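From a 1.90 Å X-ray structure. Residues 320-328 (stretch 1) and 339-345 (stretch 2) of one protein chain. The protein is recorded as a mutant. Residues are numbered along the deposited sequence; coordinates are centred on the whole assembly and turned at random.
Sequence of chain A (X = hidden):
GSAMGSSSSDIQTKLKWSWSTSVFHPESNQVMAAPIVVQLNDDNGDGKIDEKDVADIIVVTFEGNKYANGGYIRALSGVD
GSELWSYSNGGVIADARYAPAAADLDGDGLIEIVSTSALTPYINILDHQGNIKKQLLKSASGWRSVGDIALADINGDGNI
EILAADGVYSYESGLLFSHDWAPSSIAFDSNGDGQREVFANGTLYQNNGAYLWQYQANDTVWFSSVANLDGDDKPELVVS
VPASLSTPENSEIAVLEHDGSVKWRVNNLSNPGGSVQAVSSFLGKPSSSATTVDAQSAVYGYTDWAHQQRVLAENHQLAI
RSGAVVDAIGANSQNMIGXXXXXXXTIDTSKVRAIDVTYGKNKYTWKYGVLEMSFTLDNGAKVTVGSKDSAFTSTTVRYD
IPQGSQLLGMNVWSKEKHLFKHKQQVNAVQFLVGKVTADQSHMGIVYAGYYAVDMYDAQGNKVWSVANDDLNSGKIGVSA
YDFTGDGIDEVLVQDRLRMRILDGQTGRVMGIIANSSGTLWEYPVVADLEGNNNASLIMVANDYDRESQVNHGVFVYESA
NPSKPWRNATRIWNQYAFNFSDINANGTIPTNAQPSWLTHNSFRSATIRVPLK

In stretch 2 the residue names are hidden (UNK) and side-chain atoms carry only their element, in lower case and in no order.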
# COMPACT_ATOMS: atom_id res chain seq x y z
N ILE A 320 -15.91 -25.31 -15.55
CA ILE A 320 -16.89 -26.38 -15.76
C ILE A 320 -16.41 -27.26 -16.90
O ILE A 320 -16.09 -26.76 -17.98
CB ILE A 320 -18.29 -25.83 -16.07
CG1 ILE A 320 -18.76 -24.92 -14.94
CG2 ILE A 320 -19.27 -26.99 -16.29
CD1 ILE A 320 -20.12 -24.26 -15.21
N ARG A 321 -16.39 -28.57 -16.68
CA ARG A 321 -16.18 -29.53 -17.75
C ARG A 321 -17.50 -30.20 -18.07
O ARG A 321 -18.21 -30.65 -17.16
CB ARG A 321 -15.10 -30.56 -17.41
CG ARG A 321 -13.69 -30.13 -17.84
CD ARG A 321 -12.67 -31.27 -17.76
NE ARG A 321 -12.16 -31.49 -16.40
CZ ARG A 321 -12.61 -32.40 -15.55
NH1 ARG A 321 -13.60 -33.22 -15.89
NH2 ARG A 321 -12.07 -32.51 -14.34
N SER A 322 -17.85 -30.23 -19.35
CA SER A 322 -19.15 -30.74 -19.75
C SER A 322 -19.08 -31.21 -21.19
O SER A 322 -18.28 -30.71 -21.98
CB SER A 322 -20.23 -29.66 -19.60
OG SER A 322 -19.99 -28.58 -20.48
N GLY A 323 -19.91 -32.20 -21.50
CA GLY A 323 -20.11 -32.64 -22.86
C GLY A 323 -21.60 -32.79 -23.12
O GLY A 323 -22.31 -31.79 -23.24
N ALA A 324 -22.07 -34.03 -23.19
CA ALA A 324 -23.51 -34.27 -23.22
C ALA A 324 -24.16 -33.84 -21.91
O ALA A 324 -25.32 -33.42 -21.90
CB ALA A 324 -23.79 -35.75 -23.49
N VAL A 325 -23.43 -33.94 -20.80
CA VAL A 325 -23.95 -33.62 -19.48
C VAL A 325 -22.89 -32.80 -18.74
O VAL A 325 -21.82 -32.51 -19.28
CB VAL A 325 -24.35 -34.88 -18.68
CG1 VAL A 325 -25.45 -35.64 -19.43
CG2 VAL A 325 -23.14 -35.78 -18.42
N VAL A 326 -23.21 -32.40 -17.52
CA VAL A 326 -22.30 -31.60 -16.70
C VAL A 326 -21.44 -32.56 -15.90
O VAL A 326 -21.93 -33.28 -15.03
CB VAL A 326 -23.07 -30.64 -15.78
CG1 VAL A 326 -22.11 -29.85 -14.91
CG2 VAL A 326 -23.92 -29.68 -16.60
N ASP A 327 -20.14 -32.57 -16.18
CA ASP A 327 -19.24 -33.59 -15.66
C ASP A 327 -18.48 -33.16 -14.41
O ASP A 327 -18.31 -33.98 -13.50
CB ASP A 327 -18.24 -34.00 -16.75
CG ASP A 327 -18.94 -34.61 -17.94
OD1 ASP A 327 -19.70 -35.59 -17.74
OD2 ASP A 327 -18.78 -34.08 -19.05
N ALA A 328 -18.03 -31.91 -14.34
CA ALA A 328 -17.28 -31.49 -13.17
C ALA A 328 -17.33 -29.97 -13.06
O ALA A 328 -17.47 -29.26 -14.06
CB ALA A 328 -15.82 -31.96 -13.24
N UNK A 339 -16.49 -36.03 -12.54
CA UNK A 339 -15.78 -36.98 -13.36
C UNK A 339 -14.64 -36.33 -14.13
O UNK A 339 -14.36 -35.13 -14.02
N UNK A 340 -13.99 -37.15 -14.95
CA UNK A 340 -12.78 -36.73 -15.66
C UNK A 340 -13.04 -36.27 -17.09
O UNK A 340 -12.11 -35.79 -17.74
o UNK A 340 -12.35 -39.05 -16.22
c UNK A 340 -11.77 -37.88 -15.67
N UNK A 341 -14.27 -36.41 -17.59
CA UNK A 341 -14.57 -36.13 -18.98
C UNK A 341 -15.09 -34.72 -19.20
O UNK A 341 -15.13 -33.89 -18.30
N UNK A 342 -15.49 -34.45 -20.45
CA UNK A 342 -16.01 -33.16 -20.85
C UNK A 342 -14.92 -32.19 -21.28
O UNK A 342 -13.75 -32.34 -20.95
N UNK A 343 -15.34 -31.18 -22.04
CA UNK A 343 -14.46 -30.09 -22.42
C UNK A 343 -14.64 -28.93 -21.45
O UNK A 343 -15.64 -28.83 -20.73
c UNK A 343 -14.72 -29.64 -23.87
o UNK A 343 -16.09 -29.32 -24.10
N UNK A 344 -13.64 -28.06 -21.41
CA UNK A 344 -13.53 -27.04 -20.38
C UNK A 344 -14.14 -25.72 -20.84
O UNK A 344 -13.90 -25.26 -21.96
c UNK A 344 -11.76 -25.73 -18.99
c UNK A 344 -12.06 -26.82 -20.02
c UNK A 344 -12.33 -26.13 -17.63
c UNK A 344 -10.26 -25.46 -18.90
N UNK A 345 -14.93 -25.10 -19.96
CA UNK A 345 -15.39 -23.74 -20.17
C UNK A 345 -15.33 -23.01 -18.85
O UNK A 345 -15.09 -23.60 -17.79
o UNK A 345 -17.76 -24.20 -19.87
c UNK A 345 -16.80 -23.70 -20.78
O HOH W 1 -12.57 -34.07 -11.97
O HOH W 2 -17.78 -26.91 -20.36

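At position 339 there are no side-chain atoms. Its backbone is held at both ends: the amide N donates to Asp327 O at 2.9 Å, and the carbonyl O of 339 accepts from Arg321 NH1 at 2.8 Å with an almost linear N-H...O angle of 175°. This is Gly339. Water 1 extends the second anchor: it accepts from Arg321 NH2 at 2.9 Å and lies 2.9 Å from Gly339 O, to which it can donate.

Position 340 has one carbon followed by one oxygen, an unbranched hydroxymethyl group. Its CA-to-CB bond points away from stretch 1, and the hydroxyl makes no contact there; what approaches Arg321 is backbone, with C of 340 3.3 Å from Arg321 NH1. The residue is Ser340.

Position 341 again has nothing beyond CA. Its carbonyl O accepts a second hydrogen bond from Arg321 NH1, at 2.9 Å. This is Gly341. A side chain here would point away and would find room, so this contact does not itself demand glycine.

Position 342 also lacks side-chain atoms, and here the geometry explains why. At phi/psi of 87/159°, a CB would be jammed against the preceding carbonyl; it would also point toward stretch 1 and clash with the backbone of Arg321 and Ser322 and with Asp327 OD2. Gly342 thus allows close packing, its CA lying 3.4 Å from Asp327 OD2.

Position 343 shows one carbon and one terminal oxygen, the oxygen 3.4 Å from Ser322 O. Its backbone forms a reciprocal pair with Ser322: Ser322 N donates to O of 343 and N of 343 to Ser322 O, each at 3.0 Å. This is Ser343.

Position 344 has four carbons, forked at the second. The side chain lies on the same sheet face as that of Arg321, where one terminal carbon of 344 comes within 4.2 Å of Arg321 CG, an aliphatic contact alongside the polar ones. This is Leu344.

Position 345 has one carbon and one oxygen. Ile320 N donates to O of 345 at 2.9 Å, and N of 345 to Ile320 O at 2.8 Å. The residue is Ser345. Its OG is 2.8 Å from water 2, which also lies 2.8 Å from Ser322 OG and donates to Ser343 O at 2.9 Å, linking the strands on the face that carries Ile320, Ser322, Ser343 and Ser345.

The contact therefore combines two modes. Strands 320-322 and 343-345 pair antiparallel through four backbone hydrogen bonds. Before that ladder begins, the glycine-rich segment is gathered by Arg321, whose NH1 binds two carbonyls near the guanidinium plane, while Asp327 O holds the segment's first amide.

Stretch 2 339-345: GSGGSLS
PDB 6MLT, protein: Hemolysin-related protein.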